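Local structure of pyrrolysyl-tRNA synthetase (Desulfitobacterium hafniense, 3DSQ) at residues 192-195 with 196-199; 71-74 with 75-79; 144-147 with 148-152; 14-17 with 18-22. The protein probably charges the tRNA for pyrrolysine with its amino acid in an ATP-dependent reaction, working as a homodimeric class II aminoacyl-tRNA synthetase. All coordinates share one frame; numbering follows the deposited sequence.

How the interactions relate
Interactions 1, 2 and 3 lie in the class II catalytic core; interaction 4, near the N-terminus, is separated from them, its centre about 30 Å from that of interaction 2 and 52 Å from that of interaction 3. Interactions 1 and 3 meet: W197 CH2 of the first packs 3.9 Å from R151 NH1 of the second, with centres about 20 Å apart. Interaction 2 lies about 17 Å from interaction 1, centre to centre, and like interaction 3 reaches the second subunit. Strand 150-159 of interaction 3 probably begins class II motif 2, whose strands help form the ATP site in this family. The sodium ligands S163, Q164 and Q167 belong to none of the four.

Interaction 1: residues 192-195 with 196-199; sequences EDMA and RWVL
D193 lies under the indole of W197, one turn further along helix 187-201, and this is where the contact is close. Its CB sits 3.8 Å from the centroid of the six-membered ring, 16° off the normal, a CH-pi contact over the face. On that same face the D193 carbonyl oxygen stands 3.0 Å above the ring plane, offset toward the rim, while accepting the hydrogen bond of W197 N. The indole is laid back over the preceding turn because W197 CG is anti to its own carbonyl carbon (chi1 -72°). M194 CG comes up to CZ3 of the ring at 4.1 Å. On the buried side of the helix, A195 O takes the N-H of L199 at 2.7 Å, and A195 CB approaches L199 CD1. M194, A195, V198 and L199 rest on the strands of the central sheet, among them L177, V223 and L253.

The outer side is looser. E192 and the extended chain of R196 run side by side, and OE2 reaches NH2 at 3.3 Å. The carboxylate lies over a face of the guanidinium, the two planes 45° apart, and OE2 stands well off the guanidinium plane. Charge alone therefore joins this pair, which probably makes it a weak and adaptable link, whereas apolar packing fixes the inner side and backbone bonds hold the helix throughout, R196 N to E192 O among them.

Interaction 2: residues 71-74 with 75-79; sequences PALL and ELEEK
The E77 carboxylate has L73 and L74 on the same side of its plane: OE2 is 3.7 Å from L73 CG, and OE1 is 4.2 Å from L74 CD2. E77 CG stands beside its backbone N (chi1 -84°), which sends the chain back over the first turn of helix 72-85, with CG 3.2 Å from L73 O. With an alanine here, the two leucines would probably lose the cover of this chain and a gap would open beside them.

A second carboxylate, that of E75, works through a water. This water donates to E75 OE1 and to A72 O, 2.9 Å from each, and A72 O also accepts L76 N at 2.7 Å, so two donors grip one carbonyl. P71 is the N-cap residue, and its O takes E75 N at 3.0 Å. E78 turns to R70 and K82 in salt bridges.

The helix and the strand after it probably correspond to class II motif 1, a dimer-interface element; P71 and L74 pack on Q91 of the second subunit, and E78 meets E78 of that subunit. Within the chain, A72 and L76 rest on L261 of helix 257-265, while L73 and E77 touch T173 of strand 171-180.

Interaction 3: residues 144-147 with 148-152; sequences RLWD and KPIRI
W146 and I150 pack against each other where the loop after helix 132-142 turns into strand 150-159, which by sequence and topology is probably the first strand of class II motif 2. The apolar contacts come first. W146 CB meets I150 CD1 at 3.9 Å, while I150 CG2 and I152 CD1 approach the edge of the indole near its plane. I152 CD1 is 4.2 Å from W146 CZ3, and the two side chains cross at about a right angle. I150 CG1 is placed beside the backbone N (chi1 -71°), which turns its CD1 back toward the loop. Replacing I150 by an alanine takes away CG1, CG2 and CD1, which would probably open a gap beside W146 CB and at the indole edge.

In the backbone, the K148-P149 peptide is cis, which probably helps the chain turn into the strand. There, I150 and I152 form backbone bonds with L180 and T178 of strand 171-180, and R151 with V90.

Charges play little part between the two segments: D147 OD1 and K148 NZ stay 6.7 Å apart, too far for a salt bridge. R151 forms a salt bridge with E179. The indole carries the contact on to the dimer, making a cation-pi interaction with R65 of the second subunit and packing on its L64. At the turn itself, I150 CG1 lies 3.8 Å from D147 O.

Interaction 4: residues 14-17 with 18-22; sequences WTKV and QYQRL
T15 and Q18 close the first turn of helix 16-24, with T15 as the N-cap, still in extended conformation (psi 158°) before the chain coils. Its carbonyl oxygen accepts Y19 N at 2.9 Å, nearly straight, and a weak bond from Q18 N. K16 O and V17 O follow by taking Q20 N and R21 N.

The side chains complete a capping box. Q18 N donates to T15 OG1 at 3.2 Å, and T15 N donates to Q18 OE1 at 2.9 Å, tilted 18° from the carbonyl plane of the amide. T15 OG1 can reach forward because it sits between its own backbone N and carbonyl carbon (chi1 59°). The same Q18 OE1 lies at the edge of the W14 indole, 3.6 Å from CE3, with amide and ring planes nearly perpendicular. L22 covers a face of that indole: CD1 is 3.5 Å from the centroid of the five-membered ring, a CH-pi contact. W14 CB also packs on Y19 CB at 4.0 Å, and the Y19 and W14 rings meet near their edges.

W14 NE1 bonds to Q31 O, R21 forms a salt bridge with E50 of helix 39-68, and Q18 NE2 makes a weak bond to D43. The N-H of the N-cap T15 and that of Q18 in the first turn thus find side-chain acceptors, and Q18 joins polar capping to the apolar cluster of W14 and L22.

Interaction 1: residues 192-195 with 196-199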
loop_
_atom_site.group_PDB
_atom_site.type_symbol
_atom_site.label_atom_id
_atom_site.label_comp_id
_atom_site.label_asym_id
_atom_site.label_seq_id
_atom_site.Cartn_x
_atom_site.Cartn_y
_atom_site.Cartn_z
ATOM N N GLU B 192 26.370 0.051 -0.003
ATOM C CA GLU B 192 26.645 -1.304 0.471
ATOM C C GLU B 192 25.896 -1.547 1.775
ATOM O O GLU B 192 25.201 -2.550 1.920
ATOM C CB GLU B 192 28.141 -1.512 0.729
ATOM C CG GLU B 192 28.972 -1.892 -0.483
ATOM C CD GLU B 192 30.326 -2.474 -0.084
ATOM O OE1 GLU B 192 31.095 -1.784 0.625
ATOM O OE2 GLU B 192 30.617 -3.623 -0.477
ATOM N N ASP B 193 26.053 -0.629 2.726
ATOM C CA ASP B 193 25.384 -0.747 4.016
ATOM C C ASP B 193 23.886 -0.959 3.825
ATOM O O ASP B 193 23.301 -1.890 4.382
ATOM C CB ASP B 193 25.592 0.514 4.857
ATOM C CG ASP B 193 27.051 0.772 5.190
ATOM O OD1 ASP B 193 27.802 -0.207 5.421
ATOM O OD2 ASP B 193 27.438 1.962 5.241
ATOM N N MET B 194 23.268 -0.079 3.043
ATOM C CA MET B 194 21.838 -0.154 2.774
ATOM C C MET B 194 21.455 -1.509 2.201
ATOM O O MET B 194 20.515 -2.140 2.665
ATOM C CB MET B 194 21.432 0.945 1.793
ATOM C CG MET B 194 21.814 2.337 2.248
ATOM S SD MET B 194 21.251 3.594 1.089
ATOM C CE MET B 194 20.205 4.549 2.138
ATOM N N ALA B 195 22.182 -1.950 1.183
ATOM C CA ALA B 195 21.909 -3.238 0.559
ATOM C C ALA B 195 21.937 -4.352 1.609
ATOM O O ALA B 195 21.009 -5.163 1.708
ATOM C CB ALA B 195 22.933 -3.513 -0.517
ATOM N N ARG B 196 23.007 -4.377 2.397
ATOM C CA ARG B 196 23.165 -5.382 3.438
ATOM C C ARG B 196 22.048 -5.338 4.469
ATOM O O ARG B 196 21.486 -6.379 4.809
ATOM C CB ARG B 196 24.531 -5.220 4.113
ATOM C CG ARG B 196 25.692 -5.544 3.184
ATOM C CD ARG B 196 27.027 -5.150 3.788
ATOM N NE ARG B 196 28.146 -5.531 2.932
ATOM C CZ ARG B 196 29.376 -5.038 3.045
ATOM N NH1 ARG B 196 29.650 -4.140 3.980
ATOM N NH2 ARG B 196 30.332 -5.443 2.220
ATOM N N TRP B 197 21.718 -4.148 4.962
ATOM C CA TRP B 197 20.646 -4.016 5.948
ATOM C C TRP B 197 19.352 -4.608 5.407
ATOM O O TRP B 197 18.661 -5.366 6.089
ATOM C CB TRP B 197 20.377 -2.548 6.297
ATOM C CG TRP B 197 21.427 -1.879 7.128
ATOM C CD1 TRP B 197 22.093 -2.408 8.200
ATOM C CD2 TRP B 197 21.899 -0.531 6.987
ATOM N NE1 TRP B 197 22.948 -1.474 8.734
ATOM C CE2 TRP B 197 22.851 -0.314 8.010
ATOM C CE3 TRP B 197 21.609 0.514 6.096
ATOM C CZ2 TRP B 197 23.517 0.906 8.168
ATOM C CZ3 TRP B 197 22.273 1.729 6.253
ATOM C CH2 TRP B 197 23.217 1.912 7.284
ATOM N N VAL B 198 19.033 -4.240 4.171
ATOM C CA VAL B 198 17.821 -4.701 3.515
ATOM C C VAL B 198 17.824 -6.195 3.204
ATOM O O VAL B 198 16.903 -6.924 3.591
ATOM C CB VAL B 198 17.583 -3.913 2.205
ATOM C CG1 VAL B 198 16.397 -4.498 1.452
ATOM C CG2 VAL B 198 17.324 -2.448 2.529
ATOM N N LEU B 199 18.859 -6.649 2.508
ATOM C CA LEU B 199 18.947 -8.051 2.145
ATOM C C LEU B 199 19.003 -8.956 3.371
ATOM O O LEU B 199 18.518 -10.087 3.334
ATOM C CB LEU B 199 20.155 -8.272 1.240
ATOM C CG LEU B 199 20.021 -7.526 -0.092
ATOM C CD1 LEU B 199 21.307 -7.623 -0.875
ATOM C CD2 LEU B 199 18.857 -8.103 -0.886
#

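Interaction 2: residues 71-74 with 75-79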
loop_
_atom_site.group_PDB
_atom_site.type_symbol
_atom_site.label_atom_id
_atom_site.label_comp_id
_atom_site.label_asym_id
_atom_site.label_seq_id
_atom_site.Cartn_x
_atom_site.Cartn_y
_atom_site.Cartn_z
ATOM N N PRO B 71 0.268 -12.541 4.463
ATOM C CA PRO B 71 1.099 -13.026 3.363
ATOM C C PRO B 71 2.507 -12.448 3.389
ATOM O O PRO B 71 2.763 -11.434 4.045
ATOM C CB PRO B 71 0.306 -12.607 2.129
ATOM C CG PRO B 71 -0.319 -11.324 2.568
ATOM C CD PRO B 71 -0.804 -11.659 3.961
ATOM N N ALA B 72 3.405 -13.110 2.664
ATOM C CA ALA B 72 4.812 -12.744 2.568
ATOM C C ALA B 72 5.106 -11.284 2.273
ATOM O O ALA B 72 5.998 -10.692 2.889
ATOM C CB ALA B 72 5.493 -13.617 1.518
ATOM N N LEU B 73 4.369 -10.701 1.328
ATOM C CA LEU B 73 4.599 -9.312 0.972
ATOM C C LEU B 73 4.432 -8.421 2.192
ATOM O O LEU B 73 5.250 -7.556 2.434
ATOM C CB LEU B 73 3.638 -8.863 -0.149
ATOM C CG LEU B 73 3.769 -7.401 -0.596
ATOM C CD1 LEU B 73 5.210 -7.122 -1.045
ATOM C CD2 LEU B 73 2.785 -7.111 -1.744
ATOM N N LEU B 74 3.371 -8.638 2.960
ATOM C CA LEU B 74 3.119 -7.820 4.137
ATOM C C LEU B 74 4.099 -8.108 5.268
ATOM O O LEU B 74 4.486 -7.205 6.006
ATOM C CB LEU B 74 1.679 -8.017 4.627
ATOM C CG LEU B 74 0.599 -7.467 3.681
ATOM C CD1 LEU B 74 -0.782 -7.745 4.258
ATOM C CD2 LEU B 74 0.805 -5.965 3.472
ATOM N N GLU B 75 4.498 -9.367 5.400
ATOM C CA GLU B 75 5.439 -9.761 6.440
ATOM C C GLU B 75 6.790 -9.147 6.100
ATOM O O GLU B 75 7.506 -8.647 6.973
ATOM C CB GLU B 75 5.547 -11.287 6.488
ATOM C CG GLU B 75 6.456 -11.828 7.578
ATOM C CD GLU B 75 6.664 -13.331 7.451
ATOM O OE1 GLU B 75 7.217 -13.767 6.417
ATOM O OE2 GLU B 75 6.268 -14.074 8.380
ATOM N N LEU B 76 7.121 -9.180 4.814
ATOM C CA LEU B 76 8.374 -8.626 4.322
ATOM C C LEU B 76 8.364 -7.116 4.555
ATOM O O LEU B 76 9.353 -6.541 5.019
ATOM C CB LEU B 76 8.511 -8.910 2.824
ATOM C CG LEU B 76 9.884 -9.026 2.156
ATOM C CD1 LEU B 76 9.822 -8.364 0.795
ATOM C CD2 LEU B 76 10.964 -8.404 3.001
ATOM N N GLU B 77 7.237 -6.480 4.231
ATOM C CA GLU B 77 7.099 -5.039 4.394
ATOM C C GLU B 77 7.346 -4.563 5.824
ATOM O O GLU B 77 8.057 -3.578 6.045
ATOM C CB GLU B 77 5.712 -4.578 3.931
ATOM C CG GLU B 77 5.615 -4.346 2.435
ATOM C CD GLU B 77 4.288 -3.733 2.019
ATOM O OE1 GLU B 77 3.680 -3.016 2.845
ATOM O OE2 GLU B 77 3.861 -3.952 0.863
ATOM N N GLU B 78 6.759 -5.250 6.798
ATOM C CA GLU B 78 6.962 -4.846 8.178
ATOM C C GLU B 78 8.409 -5.117 8.588
ATOM O O GLU B 78 9.022 -4.321 9.301
ATOM C CB GLU B 78 6.011 -5.597 9.113
ATOM C CG GLU B 78 6.037 -5.047 10.540
ATOM C CD GLU B 78 5.310 -5.928 11.531
ATOM O OE1 GLU B 78 4.074 -6.069 11.419
ATOM O OE2 GLU B 78 5.977 -6.487 12.427
ATOM N N LYS B 79 8.935 -6.244 8.123
ATOM C CA LYS B 79 10.304 -6.675 8.405
ATOM C C LYS B 79 11.342 -5.658 7.942
ATOM O O LYS B 79 12.273 -5.323 8.675
ATOM C CB LYS B 79 10.568 -8.017 7.712
ATOM C CG LYS B 79 12.001 -8.553 7.823
ATOM C CD LYS B 79 12.351 -9.029 9.234
ATOM C CE LYS B 79 13.795 -9.526 9.292
ATOM N NZ LYS B 79 14.201 -10.005 10.647
HETATM O O HOH W 1 8.109 -12.351 3.992
#

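Interaction 3: residues 144-147 with 148-152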
loop_
_atom_site.group_PDB
_atom_site.type_symbol
_atom_site.label_atom_id
_atom_site.label_comp_id
_atom_site.label_asym_id
_atom_site.label_seq_id
_atom_site.Cartn_x
_atom_site.Cartn_y
_atom_site.Cartn_z
ATOM N N ARG B 144 15.551 21.722 4.932
ATOM C CA ARG B 144 15.354 23.057 5.491
ATOM C C ARG B 144 15.002 23.037 6.977
ATOM O O ARG B 144 15.006 24.081 7.630
ATOM C CB ARG B 144 14.229 23.781 4.744
ATOM C CG ARG B 144 14.677 24.587 3.544
ATOM C CD ARG B 144 13.482 25.162 2.785
ATOM N NE ARG B 144 12.634 24.101 2.249
ATOM C CZ ARG B 144 12.007 24.156 1.077
ATOM N NH1 ARG B 144 12.123 25.227 0.298
ATOM N NH2 ARG B 144 11.272 23.128 0.672
ATOM N N LEU B 145 14.692 21.856 7.504
ATOM C CA LEU B 145 14.307 21.723 8.904
ATOM C C LEU B 145 15.213 20.783 9.687
ATOM O O LEU B 145 15.299 20.863 10.914
ATOM C CB LEU B 145 12.874 21.192 8.999
ATOM C CG LEU B 145 11.748 21.940 8.287
ATOM C CD1 LEU B 145 10.508 21.064 8.258
ATOM C CD2 LEU B 145 11.475 23.258 8.996
ATOM N N TRP B 146 15.867 19.877 8.976
ATOM C CA TRP B 146 16.734 18.904 9.613
ATOM C C TRP B 146 18.191 19.010 9.185
ATOM O O TRP B 146 18.501 19.496 8.095
ATOM C CB TRP B 146 16.241 17.485 9.312
ATOM C CG TRP B 146 14.903 17.146 9.894
ATOM C CD1 TRP B 146 14.184 17.877 10.793
ATOM C CD2 TRP B 146 14.142 15.960 9.643
ATOM N NE1 TRP B 146 13.024 17.223 11.119
ATOM C CE2 TRP B 146 12.973 16.040 10.426
ATOM C CE3 TRP B 146 14.338 14.833 8.833
ATOM C CZ2 TRP B 146 11.998 15.036 10.425
ATOM C CZ3 TRP B 146 13.372 13.834 8.831
ATOM C CH2 TRP B 146 12.218 13.944 9.621
ATOM N N ASP B 147 19.074 18.534 10.059
ATOM C CA ASP B 147 20.508 18.533 9.804
ATOM C C ASP B 147 20.882 17.299 9.014
ATOM O O ASP B 147 20.366 16.214 9.272
ATOM C CB ASP B 147 21.302 18.519 11.115
ATOM C CG ASP B 147 21.310 19.858 11.802
ATOM O OD1 ASP B 147 21.461 20.879 11.101
ATOM O OD2 ASP B 147 21.177 19.889 13.044
ATOM N N LYS B 148 21.782 17.466 8.055
ATOM C CA LYS B 148 22.241 16.348 7.245
ATOM C C LYS B 148 23.212 15.518 8.081
ATOM O O LYS B 148 23.826 16.032 9.012
ATOM C CB LYS B 148 22.914 16.871 5.974
ATOM C CG LYS B 148 21.922 17.565 5.031
ATOM C CD LYS B 148 22.573 18.043 3.740
ATOM C CE LYS B 148 23.532 19.201 3.991
ATOM N NZ LYS B 148 22.839 20.412 4.531
ATOM N N PRO B 149 23.339 14.212 7.781
ATOM C CA PRO B 149 22.630 13.486 6.718
ATOM C C PRO B 149 21.170 13.165 7.065
ATOM O O PRO B 149 20.848 12.823 8.206
ATOM C CB PRO B 149 23.471 12.225 6.552
ATOM C CG PRO B 149 23.896 11.940 7.970
ATOM C CD PRO B 149 24.279 13.321 8.489
ATOM N N ILE B 150 20.295 13.278 6.074
ATOM C CA ILE B 150 18.876 12.995 6.255
ATOM C C ILE B 150 18.541 11.623 5.661
ATOM O O ILE B 150 18.692 11.404 4.459
ATOM C CB ILE B 150 18.008 14.081 5.570
ATOM C CG1 ILE B 150 18.102 15.394 6.358
ATOM C CG2 ILE B 150 16.560 13.611 5.468
ATOM C CD1 ILE B 150 17.452 16.583 5.666
ATOM N N ARG B 151 18.087 10.707 6.511
ATOM C CA ARG B 151 17.752 9.354 6.080
ATOM C C ARG B 151 16.247 9.172 5.945
ATOM O O ARG B 151 15.508 9.261 6.925
ATOM C CB ARG B 151 18.323 8.332 7.069
ATOM C CG ARG B 151 19.830 8.277 7.029
ATOM C CD ARG B 151 20.405 7.134 7.851
ATOM N NE ARG B 151 21.777 6.866 7.425
ATOM C CZ ARG B 151 22.582 5.965 7.978
ATOM N NH1 ARG B 151 22.165 5.223 8.998
ATOM N NH2 ARG B 151 23.808 5.807 7.499
ATOM N N ILE B 152 15.809 8.902 4.719
ATOM C CA ILE B 152 14.393 8.731 4.425
ATOM C C ILE B 152 14.114 7.534 3.505
ATOM O O ILE B 152 14.919 7.208 2.639
ATOM C CB ILE B 152 13.858 10.016 3.754
ATOM C CG1 ILE B 152 13.842 11.155 4.772
ATOM C CG2 ILE B 152 12.494 9.776 3.150
ATOM C CD1 ILE B 152 12.791 11.031 5.826
#

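Interaction 4: residues 14-17 with 18-22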
loop_
_atom_site.group_PDB
_atom_site.type_symbol
_atom_site.label_atom_id
_atom_site.label_comp_id
_atom_site.label_asym_id
_atom_site.label_seq_id
_atom_site.Cartn_x
_atom_site.Cartn_y
_atom_site.Cartn_z
ATOM N N TRP B 14 4.557 -30.701 -22.103
ATOM C CA TRP B 14 3.344 -30.067 -21.591
ATOM C C TRP B 14 2.719 -29.170 -22.656
ATOM O O TRP B 14 3.433 -28.592 -23.479
ATOM C CB TRP B 14 3.650 -29.171 -20.382
ATOM C CG TRP B 14 4.301 -29.842 -19.221
ATOM C CD1 TRP B 14 5.401 -29.406 -18.540
ATOM C CD2 TRP B 14 3.886 -31.051 -18.582
ATOM N NE1 TRP B 14 5.701 -30.269 -17.514
ATOM C CE2 TRP B 14 4.785 -31.288 -17.516
ATOM C CE3 TRP B 14 2.840 -31.955 -18.804
ATOM C CZ2 TRP B 14 4.669 -32.398 -16.667
ATOM C CZ3 TRP B 14 2.719 -33.058 -17.964
ATOM C CH2 TRP B 14 3.636 -33.270 -16.903
ATOM N N THR B 15 1.392 -29.070 -22.640
ATOM C CA THR B 15 0.704 -28.172 -23.553
ATOM C C THR B 15 0.893 -26.840 -22.840
ATOM O O THR B 15 1.126 -26.818 -21.622
ATOM C CB THR B 15 -0.797 -28.458 -23.637
ATOM O OG1 THR B 15 -1.378 -28.334 -22.331
ATOM C CG2 THR B 15 -1.054 -29.860 -24.203
ATOM N N LYS B 16 0.799 -25.739 -23.574
ATOM C CA LYS B 16 0.979 -24.424 -22.980
ATOM C C LYS B 16 0.109 -24.242 -21.743
ATOM O O LYS B 16 0.543 -23.628 -20.762
ATOM C CB LYS B 16 0.666 -23.327 -24.009
ATOM C CG LYS B 16 0.838 -21.894 -23.493
ATOM C CD LYS B 16 2.276 -21.613 -23.046
ATOM C CE LYS B 16 2.456 -20.171 -22.557
ATOM N NZ LYS B 16 1.309 -19.732 -21.703
ATOM N N VAL B 17 -1.112 -24.773 -21.775
ATOM C CA VAL B 17 -2.005 -24.628 -20.635
ATOM C C VAL B 17 -1.567 -25.467 -19.417
ATOM O O VAL B 17 -1.745 -25.047 -18.273
ATOM C CB VAL B 17 -3.454 -24.981 -21.017
ATOM C CG1 VAL B 17 -3.619 -26.485 -21.158
ATOM C CG2 VAL B 17 -4.404 -24.411 -19.982
ATOM N N GLN B 18 -1.006 -26.645 -19.665
ATOM C CA GLN B 18 -0.529 -27.505 -18.581
ATOM C C GLN B 18 0.696 -26.853 -17.970
ATOM O O GLN B 18 0.856 -26.813 -16.747
ATOM C CB GLN B 18 -0.145 -28.877 -19.118
ATOM C CG GLN B 18 -1.305 -29.657 -19.655
ATOM C CD GLN B 18 -0.869 -30.972 -20.230
ATOM O OE1 GLN B 18 0.115 -31.039 -20.967
ATOM N NE2 GLN B 18 -1.596 -32.033 -19.901
ATOM N N TYR B 19 1.555 -26.335 -18.843
ATOM C CA TYR B 19 2.771 -25.655 -18.429
ATOM C C TYR B 19 2.432 -24.452 -17.534
ATOM O O TYR B 19 3.036 -24.261 -16.472
ATOM C CB TYR B 19 3.531 -25.195 -19.668
ATOM C CG TYR B 19 4.861 -24.536 -19.397
ATOM C CD1 TYR B 19 6.025 -25.297 -19.239
ATOM C CD2 TYR B 19 4.963 -23.146 -19.309
ATOM C CE1 TYR B 19 7.263 -24.684 -19.002
ATOM C CE2 TYR B 19 6.190 -22.525 -19.073
ATOM C CZ TYR B 19 7.333 -23.297 -18.924
ATOM O OH TYR B 19 8.544 -22.674 -18.721
ATOM N N GLN B 20 1.460 -23.647 -17.961
ATOM C CA GLN B 20 1.055 -22.475 -17.193
ATOM C C GLN B 20 0.490 -22.860 -15.825
ATOM O O GLN B 20 0.738 -22.184 -14.830
ATOM C CB GLN B 20 -0.007 -21.663 -17.947
ATOM C CG GLN B 20 -0.439 -20.416 -17.182
ATOM C CD GLN B 20 -1.613 -19.677 -17.820
ATOM O OE1 GLN B 20 -2.741 -20.183 -17.867
ATOM N NE2 GLN B 20 -1.348 -18.470 -18.308
ATOM N N ARG B 21 -0.298 -23.926 -15.797
ATOM C CA ARG B 21 -0.899 -24.412 -14.565
ATOM C C ARG B 21 0.197 -24.844 -13.576
ATOM O O ARG B 21 0.185 -24.468 -12.406
ATOM C CB ARG B 21 -1.841 -25.583 -14.889
ATOM C CG ARG B 21 -2.529 -26.224 -13.684
ATOM C CD ARG B 21 -3.183 -25.196 -12.782
ATOM N NE ARG B 21 -4.032 -25.814 -11.767
ATOM C CZ ARG B 21 -4.662 -25.145 -10.805
ATOM N NH1 ARG B 21 -4.539 -23.828 -10.715
ATOM N NH2 ARG B 21 -5.425 -25.796 -9.941
ATOM N N LEU B 22 1.154 -25.619 -14.064
ATOM C CA LEU B 22 2.249 -26.085 -13.232
ATOM C C LEU B 22 3.060 -24.906 -12.712
ATOM O O LEU B 22 3.596 -24.951 -11.598
ATOM C CB LEU B 22 3.142 -27.043 -14.026
ATOM C CG LEU B 22 2.447 -28.341 -14.467
ATOM C CD1 LEU B 22 3.424 -29.196 -15.252
ATOM C CD2 LEU B 22 1.922 -29.116 -13.248
#